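Local coordinates for protein terminase, large subunit (Enterobacteria phage P22, PDB 4DKW) that acts as an ATP-driven motor that packages viral DNA into empty capsids and, through this C-terminal nuclease domain, cuts the genome to start and end packaging, at residues G5-I10 with S127-L132; P39-Q44 with L173-Y178; V68-A73 with T102-A107; F154-R159 with K167-V172. All coordinates share one frame; numbering follows the deposited sequence.

Contact 1 of 4, residues G5-I10 with S127-L132; sequences GRIFQI and SGISEL
The ring of Phe-8 turns an edge toward helix 125-137: its CE1 lies 3.9 Å from the carbonyl O of Ile-129, which sits near the ring plane, and 4.1 Å from Ile-129 CG2. One face of the same ring carries the methyl CG2 of Ile-7, 3.9 Å above the plane and over its centre. From the other side comes the nearly parallel but laterally displaced ring of Phe-154. The two isoleucines meet methyl to methyl, Ile-7 CG2 to Ile-129 CG2 at 3.6 Å, and their side chains cross at about a right angle. In both, CG2 is anti to the backbone N and points into the interface. This is how the N-terminal segment 5-10 of this nuclease domain construct, whose fold is RNase H-like, lies against helix 125-137 without any hydrogen bond between the two segments. Tyr-157 and Ile-165 close over both isoleucines, and Arg-133, further along the helix, donates from NH2 to the carbonyl O of Ile-7. Within segment 5-10, Arg-6 folds back, its NH2 making a weak, bent hydrogen bond of 2.8 Å to Phe-8 O.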
loop_
_atom_site.group_PDB
_atom_site.type_symbol
_atom_site.label_atom_id
_atom_site.label_comp_id
_atom_site.label_asym_id
_atom_site.label_seq_id
_atom_site.Cartn_x
_atom_site.Cartn_y
_atom_site.Cartn_z
ATOM N N GLY A 5 -14.615 -16.234 -7.649
ATOM C CA GLY A 5 -13.728 -16.694 -6.595
ATOM C C GLY A 5 -12.765 -15.654 -6.056
ATOM O O GLY A 5 -12.505 -14.621 -6.694
ATOM N N ARG A 6 -12.230 -15.934 -4.871
ATOM C CA ARG A 6 -11.287 -15.029 -4.233
ATOM C C ARG A 6 -9.970 -14.949 -4.985
ATOM O O ARG A 6 -9.515 -15.934 -5.577
ATOM C CB ARG A 6 -11.045 -15.425 -2.782
ATOM C CG ARG A 6 -12.154 -14.976 -1.860
ATOM C CD ARG A 6 -11.844 -15.358 -0.430
ATOM N NE ARG A 6 -10.452 -15.050 -0.116
ATOM C CZ ARG A 6 -9.884 -15.261 1.068
ATOM N NH1 ARG A 6 -10.587 -15.783 2.068
ATOM N NH2 ARG A 6 -8.611 -14.947 1.253
ATOM N N ILE A 7 -9.373 -13.760 -4.961
ATOM C CA ILE A 7 -8.136 -13.487 -5.665
ATOM C C ILE A 7 -6.952 -14.112 -4.931
ATOM O O ILE A 7 -6.094 -14.739 -5.552
ATOM C CB ILE A 7 -7.954 -11.962 -5.874
ATOM C CG1 ILE A 7 -8.841 -11.497 -7.034
ATOM C CG2 ILE A 7 -6.513 -11.628 -6.153
ATOM C CD1 ILE A 7 -8.962 -10.001 -7.191
ATOM N N PHE A 8 -6.919 -13.956 -3.610
ATOM C CA PHE A 8 -5.879 -14.566 -2.780
ATOM C C PHE A 8 -6.448 -15.773 -2.019
ATOM O O PHE A 8 -6.978 -15.638 -0.915
ATOM C CB PHE A 8 -5.281 -13.543 -1.799
ATOM C CG PHE A 8 -4.651 -12.337 -2.469
ATOM C CD1 PHE A 8 -3.507 -12.472 -3.250
ATOM C CD2 PHE A 8 -5.188 -11.068 -2.294
ATOM C CE1 PHE A 8 -2.929 -11.375 -3.862
ATOM C CE2 PHE A 8 -4.607 -9.965 -2.898
ATOM C CZ PHE A 8 -3.478 -10.121 -3.685
ATOM N N GLN A 9 -6.358 -16.955 -2.617
ATOM C CA GLN A 9 -6.833 -18.161 -1.949
ATOM C C GLN A 9 -5.738 -18.764 -1.079
ATOM O O GLN A 9 -5.228 -19.857 -1.338
ATOM C CB GLN A 9 -7.376 -19.174 -2.952
ATOM C CG GLN A 9 -8.768 -18.821 -3.430
ATOM C CD GLN A 9 -9.344 -19.842 -4.378
ATOM O OE1 GLN A 9 -8.624 -20.689 -4.901
ATOM N NE2 GLN A 9 -10.652 -19.766 -4.609
ATOM N N ILE A 10 -5.398 -18.017 -0.035
ATOM C CA ILE A 10 -4.284 -18.316 0.836
ATOM C C ILE A 10 -4.795 -18.127 2.257
ATOM O O ILE A 10 -5.491 -17.152 2.541
ATOM C CB ILE A 10 -3.095 -17.367 0.524
ATOM C CG1 ILE A 10 -2.672 -17.525 -0.941
ATOM C CG2 ILE A 10 -1.923 -17.632 1.445
ATOM C CD1 ILE A 10 -1.593 -16.594 -1.384
ATOM N N SER A 127 -0.550 -7.456 -12.826
ATOM C CA SER A 127 0.852 -7.795 -12.622
ATOM C C SER A 127 1.258 -7.698 -11.145
ATOM O O SER A 127 1.969 -8.563 -10.626
ATOM C CB SER A 127 1.749 -6.908 -13.493
ATOM O OG SER A 127 2.995 -7.543 -13.712
ATOM N N GLY A 128 0.811 -6.641 -10.475
ATOM C CA GLY A 128 1.042 -6.482 -9.048
ATOM C C GLY A 128 0.430 -7.591 -8.204
ATOM O O GLY A 128 1.038 -8.085 -7.257
ATOM N N ILE A 129 -0.786 -7.984 -8.547
ATOM C CA ILE A 129 -1.479 -9.028 -7.809
ATOM C C ILE A 129 -0.772 -10.367 -7.952
ATOM O O ILE A 129 -0.629 -11.109 -6.976
ATOM C CB ILE A 129 -2.948 -9.149 -8.263
ATOM C CG1 ILE A 129 -3.750 -7.982 -7.699
ATOM C CG2 ILE A 129 -3.556 -10.467 -7.821
ATOM C CD1 ILE A 129 -5.139 -7.917 -8.238
ATOM N N SER A 130 -0.317 -10.668 -9.165
ATOM C CA SER A 130 0.403 -11.919 -9.415
ATOM C C SER A 130 1.693 -11.981 -8.608
ATOM O O SER A 130 2.015 -13.014 -8.001
ATOM C CB SER A 130 0.728 -12.096 -10.901
ATOM O OG SER A 130 -0.432 -12.479 -11.605
ATOM N N GLU A 131 2.431 -10.877 -8.605
ATOM C CA GLU A 131 3.704 -10.830 -7.904
ATOM C C GLU A 131 3.491 -10.922 -6.408
ATOM O O GLU A 131 4.190 -11.670 -5.727
ATOM C CB GLU A 131 4.480 -9.569 -8.274
ATOM C CG GLU A 131 4.955 -9.584 -9.730
ATOM C CD GLU A 131 6.024 -8.529 -10.027
ATOM O OE1 GLU A 131 6.508 -7.865 -9.083
ATOM O OE2 GLU A 131 6.387 -8.375 -11.214
ATOM N N LEU A 132 2.499 -10.189 -5.901
ATOM C CA LEU A 132 2.165 -10.265 -4.479
ATOM C C LEU A 132 1.723 -11.666 -4.042
ATOM O O LEU A 132 2.069 -12.100 -2.951
ATOM C CB LEU A 132 1.107 -9.228 -4.105
ATOM C CG LEU A 132 1.577 -7.770 -4.098
ATOM C CD1 LEU A 132 0.400 -6.832 -3.841
ATOM C CD2 LEU A 132 2.663 -7.571 -3.047
#

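Contact 2 of 4, residues P39-Q44 with L173-Y178; sequences PQAHIQ and LDATRY
In the RNase H-like core of the nuclease domain, strand 40-48 of the central mixed sheet is covered here by helix 171-181, whose first residue is the magnesium ligand Asp-171. Strand and helix run 7.8 Å apart at their closest, with 41° between their N-to-C directions. Ile-43 and Ala-175 are the centre of the interface. Ile-43 CG1 rests 3.8 Å from Ala-175 CB, and its CG2 touches the same methyl at 4.0 Å, so the alanine sits against the fork of the branched side chain. With chi1 64° placing CG1 between the backbone N and the carbonyl carbon, chi2 near 90° turns CD1 over the helix backbone, 4.0 Å from Ala-175 O. Two residues earlier on the same face of the strand, Ala-41 CB faces Ala-175 CB at 4.3 Å. The small alanines are consistent with the close approach of the helix beside the catalytic site: Ala-41 pairs through its backbone with Asp-33, the other aspartate ligand, and also touches Asp-171. Thr-176 borders the patch, its OG1 bonded to Val-172 O rather than to the strand. On the side of the helix turned from the sheet, Arg-177 NH2 reaches Asp-174 OD1 at 3.0 Å in a salt bridge; OD1 lies close to the guanidinium plane, while NH2 meets it from above the carboxylate plane.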
loop_
_atom_site.group_PDB
_atom_site.type_symbol
_atom_site.label_atom_id
_atom_site.label_comp_id
_atom_site.label_asym_id
_atom_site.label_seq_id
_atom_site.Cartn_x
_atom_site.Cartn_y
_atom_site.Cartn_z
ATOM N N PRO A 39 -12.938 5.172 1.487
ATOM C CA PRO A 39 -11.849 5.364 2.449
ATOM C C PRO A 39 -10.536 5.716 1.749
ATOM O O PRO A 39 -10.263 5.214 0.665
ATOM C CB PRO A 39 -11.722 3.986 3.116
ATOM C CG PRO A 39 -13.069 3.360 2.933
ATOM C CD PRO A 39 -13.552 3.838 1.594
ATOM N N GLN A 40 -9.735 6.578 2.353
ATOM C CA GLN A 40 -8.336 6.660 1.964
ATOM C C GLN A 40 -7.535 5.645 2.787
ATOM O O GLN A 40 -7.992 5.179 3.839
ATOM C CB GLN A 40 -7.793 8.076 2.173
ATOM C CG GLN A 40 -7.694 8.517 3.624
ATOM C CD GLN A 40 -7.028 9.873 3.757
ATOM O OE1 GLN A 40 -5.823 10.010 3.531
ATOM N NE2 GLN A 40 -7.810 10.886 4.109
ATOM N N ALA A 41 -6.353 5.285 2.300
ATOM C CA ALA A 41 -5.450 4.431 3.066
ATOM C C ALA A 41 -4.022 4.958 3.021
ATOM O O ALA A 41 -3.545 5.397 1.975
ATOM C CB ALA A 41 -5.502 2.984 2.561
ATOM N N HIS A 42 -3.347 4.936 4.163
ATOM C CA HIS A 42 -1.911 5.174 4.194
ATOM C C HIS A 42 -1.242 3.968 4.848
ATOM O O HIS A 42 -1.623 3.578 5.954
ATOM C CB HIS A 42 -1.581 6.448 4.975
ATOM C CG HIS A 42 -0.174 6.923 4.779
ATOM N ND1 HIS A 42 0.183 7.778 3.760
ATOM C CD2 HIS A 42 0.966 6.634 5.446
ATOM C CE1 HIS A 42 1.484 8.007 3.819
ATOM N NE2 HIS A 42 1.980 7.332 4.834
ATOM N N ILE A 43 -0.265 3.369 4.167
ATOM C CA ILE A 43 0.379 2.153 4.666
ATOM C C ILE A 43 1.877 2.331 4.774
ATOM O O ILE A 43 2.445 3.251 4.198
ATOM C CB ILE A 43 0.082 0.914 3.773
ATOM C CG1 ILE A 43 0.668 1.086 2.361
ATOM C CG2 ILE A 43 -1.430 0.657 3.703
ATOM C CD1 ILE A 43 2.130 0.560 2.139
ATOM N N GLN A 44 2.514 1.434 5.515
ATOM C CA GLN A 44 3.967 1.389 5.564
ATOM C C GLN A 44 4.424 -0.046 5.356
ATOM O O GLN A 44 3.945 -0.976 6.008
ATOM C CB GLN A 44 4.527 1.945 6.882
ATOM C CG GLN A 44 6.057 1.934 6.939
ATOM C CD GLN A 44 6.601 2.710 8.121
ATOM O OE1 GLN A 44 7.035 2.128 9.113
ATOM N NE2 GLN A 44 6.572 4.035 8.024
ATOM N N LEU A 173 -5.273 -2.519 -0.044
ATOM C CA LEU A 173 -4.668 -3.399 -1.041
ATOM C C LEU A 173 -3.974 -2.583 -2.134
ATOM O O LEU A 173 -2.824 -2.852 -2.488
ATOM C CB LEU A 173 -5.714 -4.346 -1.644
ATOM C CG LEU A 173 -6.281 -5.391 -0.671
ATOM C CD1 LEU A 173 -7.437 -6.156 -1.300
ATOM C CD2 LEU A 173 -5.192 -6.364 -0.216
ATOM N N ASP A 174 -4.663 -1.572 -2.646
ATOM C CA ASP A 174 -4.077 -0.693 -3.649
ATOM C C ASP A 174 -2.818 -0.003 -3.141
ATOM O O ASP A 174 -1.769 -0.037 -3.795
ATOM C CB ASP A 174 -5.086 0.359 -4.102
ATOM C CG ASP A 174 -6.137 -0.202 -5.032
ATOM O OD1 ASP A 174 -5.988 -1.356 -5.490
ATOM O OD2 ASP A 174 -7.107 0.525 -5.318
ATOM N N ALA A 175 -2.932 0.638 -1.982
ATOM C CA ALA A 175 -1.790 1.286 -1.337
ATOM C C ALA A 175 -0.611 0.325 -1.169
ATOM O O ALA A 175 0.521 0.667 -1.507
ATOM C CB ALA A 175 -2.198 1.872 0.010
ATOM N N THR A 176 -0.880 -0.876 -0.656
ATOM C CA THR A 176 0.168 -1.870 -0.480
ATOM C C THR A 176 0.847 -2.166 -1.805
ATOM O O THR A 176 2.067 -2.221 -1.890
ATOM C CB THR A 176 -0.383 -3.172 0.115
ATOM O OG1 THR A 176 -1.007 -2.885 1.369
ATOM C CG2 THR A 176 0.743 -4.166 0.345
ATOM N N ARG A 177 0.041 -2.326 -2.845
ATOM C CA ARG A 177 0.540 -2.613 -4.176
ATOM C C ARG A 177 1.405 -1.449 -4.692
ATOM O O ARG A 177 2.471 -1.673 -5.285
ATOM C CB ARG A 177 -0.646 -2.902 -5.098
ATOM C CG ARG A 177 -0.337 -3.796 -6.270
ATOM C CD ARG A 177 -1.607 -4.296 -6.971
ATOM N NE ARG A 177 -2.699 -3.322 -6.908
ATOM C CZ ARG A 177 -2.763 -2.209 -7.632
ATOM N NH1 ARG A 177 -1.792 -1.913 -8.488
ATOM N NH2 ARG A 177 -3.798 -1.388 -7.492
ATOM N N TYR A 178 0.978 -0.215 -4.433
ATOM C CA TYR A 178 1.766 0.969 -4.832
ATOM C C TYR A 178 3.132 1.045 -4.149
ATOM O O TYR A 178 4.129 1.408 -4.782
ATOM C CB TYR A 178 1.010 2.280 -4.575
ATOM C CG TYR A 178 -0.319 2.362 -5.281
ATOM C CD1 TYR A 178 -0.503 1.772 -6.527
ATOM C CD2 TYR A 178 -1.397 3.018 -4.697
ATOM C CE1 TYR A 178 -1.724 1.838 -7.167
ATOM C CE2 TYR A 178 -2.616 3.090 -5.331
ATOM C CZ TYR A 178 -2.772 2.503 -6.566
ATOM O OH TYR A 178 -3.987 2.578 -7.201
#

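Contact 3 of 4, residues V68-A73 with T102-A107; sequences VQAWGA and TQYADA
Ala-107, near the end of helix 97-107, is the main bump of this contact: its CB pushes into a shallow hollow on helix 67-78, 4.0 Å from Val-68 N and 4.3 Å from Trp-71 CB. Val-68 forms the outer lip of that hollow, its CG2 loosely applied at 4.5 Å from Ala-107 CB. Trp-71 forms another wall. Its CG is anti to the backbone N (chi1 179°), which swings the indole past the alanine and lays one face over the carbonyl O of Ala-107. That oxygen stands 3.1 Å above the ring plane, offset toward the rim near CG and CD1, so the ring meets the helix end with a flat surface rather than with its N-H. A second, smaller bump answers from the other helix: Ala-70 CB touches Tyr-104 CE1 at 4.0 Å, approaching the ring obliquely. The helices pass 9.1 Å apart at 46°, and the interface is apolar apart from the carbonyl. On the inner side Ala-70 leans on Trp-60 of strand 53-62, and the Tyr-104 hydroxyl hydrogen-bonds Gln-40 of strand 40-48, while Phe-109, just beyond helix 97-107, meets the Trp-71 ring edge-to-face; the pair thus lies over the central sheet.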
loop_
_atom_site.group_PDB
_atom_site.type_symbol
_atom_site.label_atom_id
_atom_site.label_comp_id
_atom_site.label_asym_id
_atom_site.label_seq_id
_atom_site.Cartn_x
_atom_site.Cartn_y
_atom_site.Cartn_z
ATOM N N VAL A 68 -4.594 16.849 6.010
ATOM C CA VAL A 68 -4.154 17.338 7.318
ATOM C C VAL A 68 -4.539 16.364 8.431
ATOM O O VAL A 68 -3.762 16.125 9.355
ATOM C CB VAL A 68 -4.735 18.750 7.612
ATOM C CG1 VAL A 68 -4.329 19.239 9.001
ATOM C CG2 VAL A 68 -4.315 19.742 6.528
ATOM N N GLN A 69 -5.739 15.794 8.330
ATOM C CA GLN A 69 -6.184 14.788 9.286
ATOM C C GLN A 69 -5.424 13.473 9.130
ATOM O O GLN A 69 -5.116 12.819 10.127
ATOM C CB GLN A 69 -7.685 14.533 9.169
ATOM C CG GLN A 69 -8.550 15.737 9.512
ATOM C CD GLN A 69 -10.025 15.459 9.307
ATOM O OE1 GLN A 69 -10.548 15.606 8.201
ATOM N NE2 GLN A 69 -10.704 15.047 10.370
ATOM N N ALA A 70 -5.137 13.085 7.889
ATOM C CA ALA A 70 -4.361 11.877 7.642
ATOM C C ALA A 70 -2.988 12.004 8.297
ATOM O O ALA A 70 -2.560 11.122 9.042
ATOM C CB ALA A 70 -4.222 11.622 6.146
ATOM N N TRP A 71 -2.323 13.124 8.038
ATOM C CA TRP A 71 -1.014 13.409 8.619
ATOM C C TRP A 71 -1.030 13.379 10.145
ATOM O O TRP A 71 -0.129 12.833 10.765
ATOM C CB TRP A 71 -0.482 14.756 8.123
ATOM C CG TRP A 71 0.857 15.124 8.705
ATOM C CD1 TRP A 71 1.112 16.103 9.627
ATOM C CD2 TRP A 71 2.123 14.512 8.412
ATOM N NE1 TRP A 71 2.457 16.141 9.919
ATOM C CE2 TRP A 71 3.097 15.175 9.190
ATOM C CE3 TRP A 71 2.525 13.472 7.567
ATOM C CZ2 TRP A 71 4.448 14.825 9.148
ATOM C CZ3 TRP A 71 3.868 13.129 7.527
ATOM C CH2 TRP A 71 4.813 13.805 8.308
ATOM N N GLY A 72 -2.058 13.960 10.751
ATOM C CA GLY A 72 -2.198 13.891 12.195
ATOM C C GLY A 72 -2.364 12.473 12.721
ATOM O O GLY A 72 -1.929 12.157 13.827
ATOM N N ALA A 73 -2.985 11.610 11.925
ATOM C CA ALA A 73 -3.247 10.236 12.345
ATOM C C ALA A 73 -2.059 9.283 12.169
ATOM O O ALA A 73 -1.990 8.261 12.858
ATOM C CB ALA A 73 -4.472 9.681 11.628
ATOM N N THR A 102 -0.120 17.126 -3.963
ATOM C CA THR A 102 0.307 18.449 -3.505
ATOM C C THR A 102 -0.280 18.770 -2.136
ATOM O O THR A 102 0.418 19.263 -1.253
ATOM C CB THR A 102 -0.100 19.555 -4.508
ATOM O OG1 THR A 102 0.548 19.327 -5.767
ATOM C CG2 THR A 102 0.275 20.941 -3.985
ATOM N N GLN A 103 -1.567 18.487 -1.967
ATOM C CA GLN A 103 -2.246 18.712 -0.696
ATOM C C GLN A 103 -1.623 17.860 0.406
ATOM O O GLN A 103 -1.540 18.284 1.559
ATOM C CB GLN A 103 -3.738 18.380 -0.816
ATOM C CG GLN A 103 -4.493 19.186 -1.863
ATOM C CD GLN A 103 -5.916 18.694 -2.056
ATOM O OE1 GLN A 103 -6.425 17.896 -1.262
ATOM N NE2 GLN A 103 -6.565 19.159 -3.123
ATOM N N TYR A 104 -1.191 16.655 0.043
ATOM C CA TYR A 104 -0.583 15.732 1.005
ATOM C C TYR A 104 0.858 16.125 1.344
ATOM O O TYR A 104 1.281 16.031 2.500
ATOM C CB TYR A 104 -0.674 14.287 0.501
ATOM C CG TYR A 104 -1.984 13.618 0.853
ATOM C CD1 TYR A 104 -2.064 12.726 1.912
ATOM C CD2 TYR A 104 -3.150 13.912 0.149
ATOM C CE1 TYR A 104 -3.262 12.123 2.248
ATOM C CE2 TYR A 104 -4.356 13.315 0.479
ATOM C CZ TYR A 104 -4.406 12.421 1.531
ATOM O OH TYR A 104 -5.603 11.828 1.865
ATOM N N ALA A 105 1.595 16.584 0.334
ATOM C CA ALA A 105 2.938 17.103 0.550
ATOM C C ALA A 105 2.878 18.324 1.460
ATOM O O ALA A 105 3.694 18.471 2.374
ATOM C CB ALA A 105 3.595 17.448 -0.780
ATOM N N ASP A 106 1.900 19.194 1.215
ATOM C CA ASP A 106 1.751 20.424 1.991
ATOM C C ASP A 106 1.384 20.092 3.427
ATOM O O ASP A 106 1.704 20.847 4.346
ATOM C CB ASP A 106 0.692 21.350 1.376
ATOM C CG ASP A 106 1.161 22.003 0.084
ATOM O OD1 ASP A 106 2.387 22.030 -0.169
ATOM O OD2 ASP A 106 0.298 22.499 -0.674
ATOM N N ALA A 107 0.713 18.956 3.604
ATOM C CA ALA A 107 0.303 18.479 4.921
ATOM C C ALA A 107 1.473 17.870 5.698
ATOM O O ALA A 107 1.390 17.678 6.910
ATOM C CB ALA A 107 -0.838 17.474 4.794
#

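Contact 4 of 4, residues F154-R159 with K167-V172; sequences FRLYHR and KTNDDV. With MG (magnesium ion), chain E.
Tyr-157 and Asp-170 make the tight, buried half of this contact: Tyr-157 CE1 comes to 3.7 Å from Asp-170 CB, with ring and carboxylate planes 58° apart. With its CG anti to the backbone N (chi1 -151°), the tyrosine ring extends from its loop to the residue just ahead of helix 171-181. Asp-170 holds the N-cap position there but makes no capping bond with its side chain; instead Glu-153 accepts from the backbone N of Val-172 and of Leu-173. The next residue, Asp-171, belongs to the catalytic metal site of the RNase H-like nuclease fold, its OD1 binding magnesium at 2.3 Å together with Asp-33 and two waters. The other half is open to solvent and slack. Leu-156 CD1 merely approaches Asn-169 OD1 at 4.0 Å, and a water 3.1 Å from both Leu-156 O and Thr-168 O spans the two backbones where no direct hydrogen bond joins them. Leu-156 O has a firmer partner in His-158, whose ND1 donates to it at 2.7 Å, nearly straight (171°) and in the plane of the imidazole, fixing the rotation of that ring.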
loop_
_atom_site.group_PDB
_atom_site.type_symbol
_atom_site.label_atom_id
_atom_site.label_comp_id
_atom_site.label_asym_id
_atom_site.label_seq_id
_atom_site.Cartn_x
_atom_site.Cartn_y
_atom_site.Cartn_z
ATOM N N PHE A 154 -8.494 -8.313 2.193
ATOM C CA PHE A 154 -7.911 -9.568 1.724
ATOM C C PHE A 154 -8.981 -10.652 1.625
ATOM O O PHE A 154 -9.027 -11.409 0.645
ATOM C CB PHE A 154 -6.796 -9.959 2.700
ATOM C CG PHE A 154 -6.105 -11.262 2.385
ATOM C CD1 PHE A 154 -5.017 -11.296 1.525
ATOM C CD2 PHE A 154 -6.500 -12.441 3.011
ATOM C CE1 PHE A 154 -4.367 -12.477 1.262
ATOM C CE2 PHE A 154 -5.847 -13.635 2.747
ATOM C CZ PHE A 154 -4.782 -13.653 1.876
ATOM N N ARG A 155 -9.852 -10.699 2.635
ATOM C CA ARG A 155 -10.934 -11.688 2.711
ATOM C C ARG A 155 -12.018 -11.534 1.641
ATOM O O ARG A 155 -12.636 -12.524 1.223
ATOM C CB ARG A 155 -11.598 -11.630 4.080
ATOM C CG ARG A 155 -10.761 -12.210 5.181
ATOM C CD ARG A 155 -11.549 -12.327 6.471
ATOM N NE ARG A 155 -11.613 -11.075 7.212
ATOM C CZ ARG A 155 -10.771 -10.733 8.182
ATOM N NH1 ARG A 155 -9.796 -11.554 8.547
ATOM N NH2 ARG A 155 -10.926 -9.581 8.814
ATOM N N LEU A 156 -12.237 -10.295 1.205
ATOM C CA LEU A 156 -13.306 -9.956 0.271
ATOM C C LEU A 156 -12.861 -9.766 -1.189
ATOM O O LEU A 156 -13.695 -9.676 -2.079
ATOM C CB LEU A 156 -13.979 -8.672 0.741
ATOM C CG LEU A 156 -14.631 -8.734 2.117
ATOM C CD1 LEU A 156 -15.196 -7.371 2.473
ATOM C CD2 LEU A 156 -15.728 -9.772 2.106
ATOM N N TYR A 157 -11.554 -9.677 -1.421
ATOM C CA TYR A 157 -11.017 -9.385 -2.746
ATOM C C TYR A 157 -11.284 -10.546 -3.713
ATOM O O TYR A 157 -10.803 -11.671 -3.501
ATOM C CB TYR A 157 -9.516 -9.143 -2.632
ATOM C CG TYR A 157 -8.927 -8.215 -3.671
ATOM C CD1 TYR A 157 -9.622 -7.095 -4.111
ATOM C CD2 TYR A 157 -7.645 -8.432 -4.169
ATOM C CE1 TYR A 157 -9.059 -6.226 -5.049
ATOM C CE2 TYR A 157 -7.077 -7.576 -5.089
ATOM C CZ TYR A 157 -7.781 -6.477 -5.530
ATOM O OH TYR A 157 -7.192 -5.618 -6.444
ATOM N N HIS A 158 -12.037 -10.274 -4.781
ATOM C CA HIS A 158 -12.476 -11.342 -5.680
ATOM C C HIS A 158 -12.634 -10.873 -7.125
ATOM O O HIS A 158 -12.531 -9.683 -7.422
ATOM C CB HIS A 158 -13.795 -11.931 -5.180
ATOM C CG HIS A 158 -14.946 -10.973 -5.254
ATOM N ND1 HIS A 158 -15.147 -9.972 -4.328
ATOM C CD2 HIS A 158 -15.951 -10.855 -6.159
ATOM C CE1 HIS A 158 -16.231 -9.286 -4.650
ATOM N NE2 HIS A 158 -16.735 -9.804 -5.757
ATOM N N ARG A 159 -12.885 -11.823 -8.020
ATOM C CA ARG A 159 -13.161 -11.513 -9.412
ATOM C C ARG A 159 -14.644 -11.687 -9.712
ATOM O O ARG A 159 -15.326 -12.492 -9.071
ATOM C CB ARG A 159 -12.340 -12.411 -10.330
ATOM C CG ARG A 159 -10.857 -12.151 -10.238
ATOM C CD ARG A 159 -10.038 -13.118 -11.067
ATOM N NE ARG A 159 -8.619 -12.866 -10.850
ATOM C CZ ARG A 159 -7.930 -11.906 -11.461
ATOM N NH1 ARG A 159 -8.518 -11.115 -12.353
ATOM N NH2 ARG A 159 -6.645 -11.738 -11.183
ATOM N N LYS A 167 -13.283 -4.068 -8.110
ATOM C CA LYS A 167 -12.530 -3.021 -7.438
ATOM C C LYS A 167 -13.321 -2.280 -6.365
ATOM O O LYS A 167 -13.674 -1.124 -6.538
ATOM C CB LYS A 167 -11.921 -2.075 -8.479
ATOM C CG LYS A 167 -10.791 -2.759 -9.231
ATOM C CD LYS A 167 -10.287 -1.982 -10.411
ATOM C CE LYS A 167 -9.016 -2.643 -10.947
ATOM N NZ LYS A 167 -8.373 -1.841 -12.037
ATOM N N THR A 168 -13.594 -2.987 -5.263
ATOM C CA THR A 168 -14.222 -2.443 -4.056
ATOM C C THR A 168 -13.472 -2.986 -2.840
ATOM O O THR A 168 -12.803 -4.014 -2.946
ATOM C CB THR A 168 -15.679 -2.897 -3.910
ATOM O OG1 THR A 168 -15.728 -4.330 -3.845
ATOM C CG2 THR A 168 -16.509 -2.417 -5.074
ATOM N N ASN A 169 -13.612 -2.308 -1.695
ATOM C CA ASN A 169 -12.919 -2.673 -0.461
ATOM C C ASN A 169 -11.466 -2.996 -0.726
ATOM O O ASN A 169 -10.987 -4.047 -0.306
ATOM C CB ASN A 169 -13.567 -3.891 0.191
ATOM C CG ASN A 169 -15.020 -3.674 0.510
ATOM O OD1 ASN A 169 -15.900 -4.331 -0.057
ATOM N ND2 ASN A 169 -15.288 -2.749 1.421
ATOM N N ASP A 170 -10.777 -2.108 -1.441
ATOM C CA ASP A 170 -9.433 -2.409 -1.909
ATOM C C ASP A 170 -8.460 -1.248 -1.778
ATOM O O ASP A 170 -7.464 -1.190 -2.486
ATOM C CB ASP A 170 -9.478 -2.908 -3.357
ATOM C CG ASP A 170 -10.036 -1.881 -4.318
ATOM O OD1 ASP A 170 -10.510 -0.830 -3.856
ATOM O OD2 ASP A 170 -10.005 -2.132 -5.545
ATOM N N ASP A 171 -8.741 -0.341 -0.851
ATOM C CA ASP A 171 -7.899 0.832 -0.627
ATOM C C ASP A 171 -6.536 0.507 0.008
ATOM O O ASP A 171 -5.509 0.979 -0.475
ATOM C CB ASP A 171 -8.662 1.851 0.208
ATOM C CG ASP A 171 -10.094 2.030 -0.280
ATOM O OD1 ASP A 171 -10.285 2.613 -1.383
ATOM O OD2 ASP A 171 -11.018 1.569 0.427
ATOM N N VAL A 172 -6.537 -0.277 1.087
ATOM C CA VAL A 172 -5.303 -0.792 1.690
ATOM C C VAL A 172 -4.541 -1.698 0.706
ATOM O O VAL A 172 -3.312 -1.628 0.611
ATOM C CB VAL A 172 -5.582 -1.541 3.020
ATOM C CG1 VAL A 172 -4.309 -2.234 3.553
ATOM C CG2 VAL A 172 -6.142 -0.574 4.059
HETATM MG MG MG E . -9.486 3.644 -3.300
HETATM O O HOH W 1 -14.246 -6.689 -2.360
HETATM O O HOH W 2 -8.686 4.818 -4.700
HETATM O O HOH W 3 -11.602 3.520 -3.680
#

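In the fold
Contact 2, nearest the centre of the chain, is wholly buried. Contact 1 is also buried, though its centre is about 15 Å from the chain's centre; both rest on apolar packing, with an aromatic ring added in contact 1. Contacts 3 and 4 are partly exposed: contact 3 sets an indole face over a carbonyl, and contact 4 adds water and a metal. Helix 171-181 serves contacts 2 and 4, carrying a magnesium ligand in its first turn and packing on the sheet beyond it. Contacts 1 and 4 share the two-stranded sheet 5-6 with 158-159 and a flanking backbone hydrogen bond, Ile-7 N to Tyr-157 O (2.9 Å). Contact 3, across the chain's centre from contact 1, meets contact 2 through Gln-40 and Tyr-104.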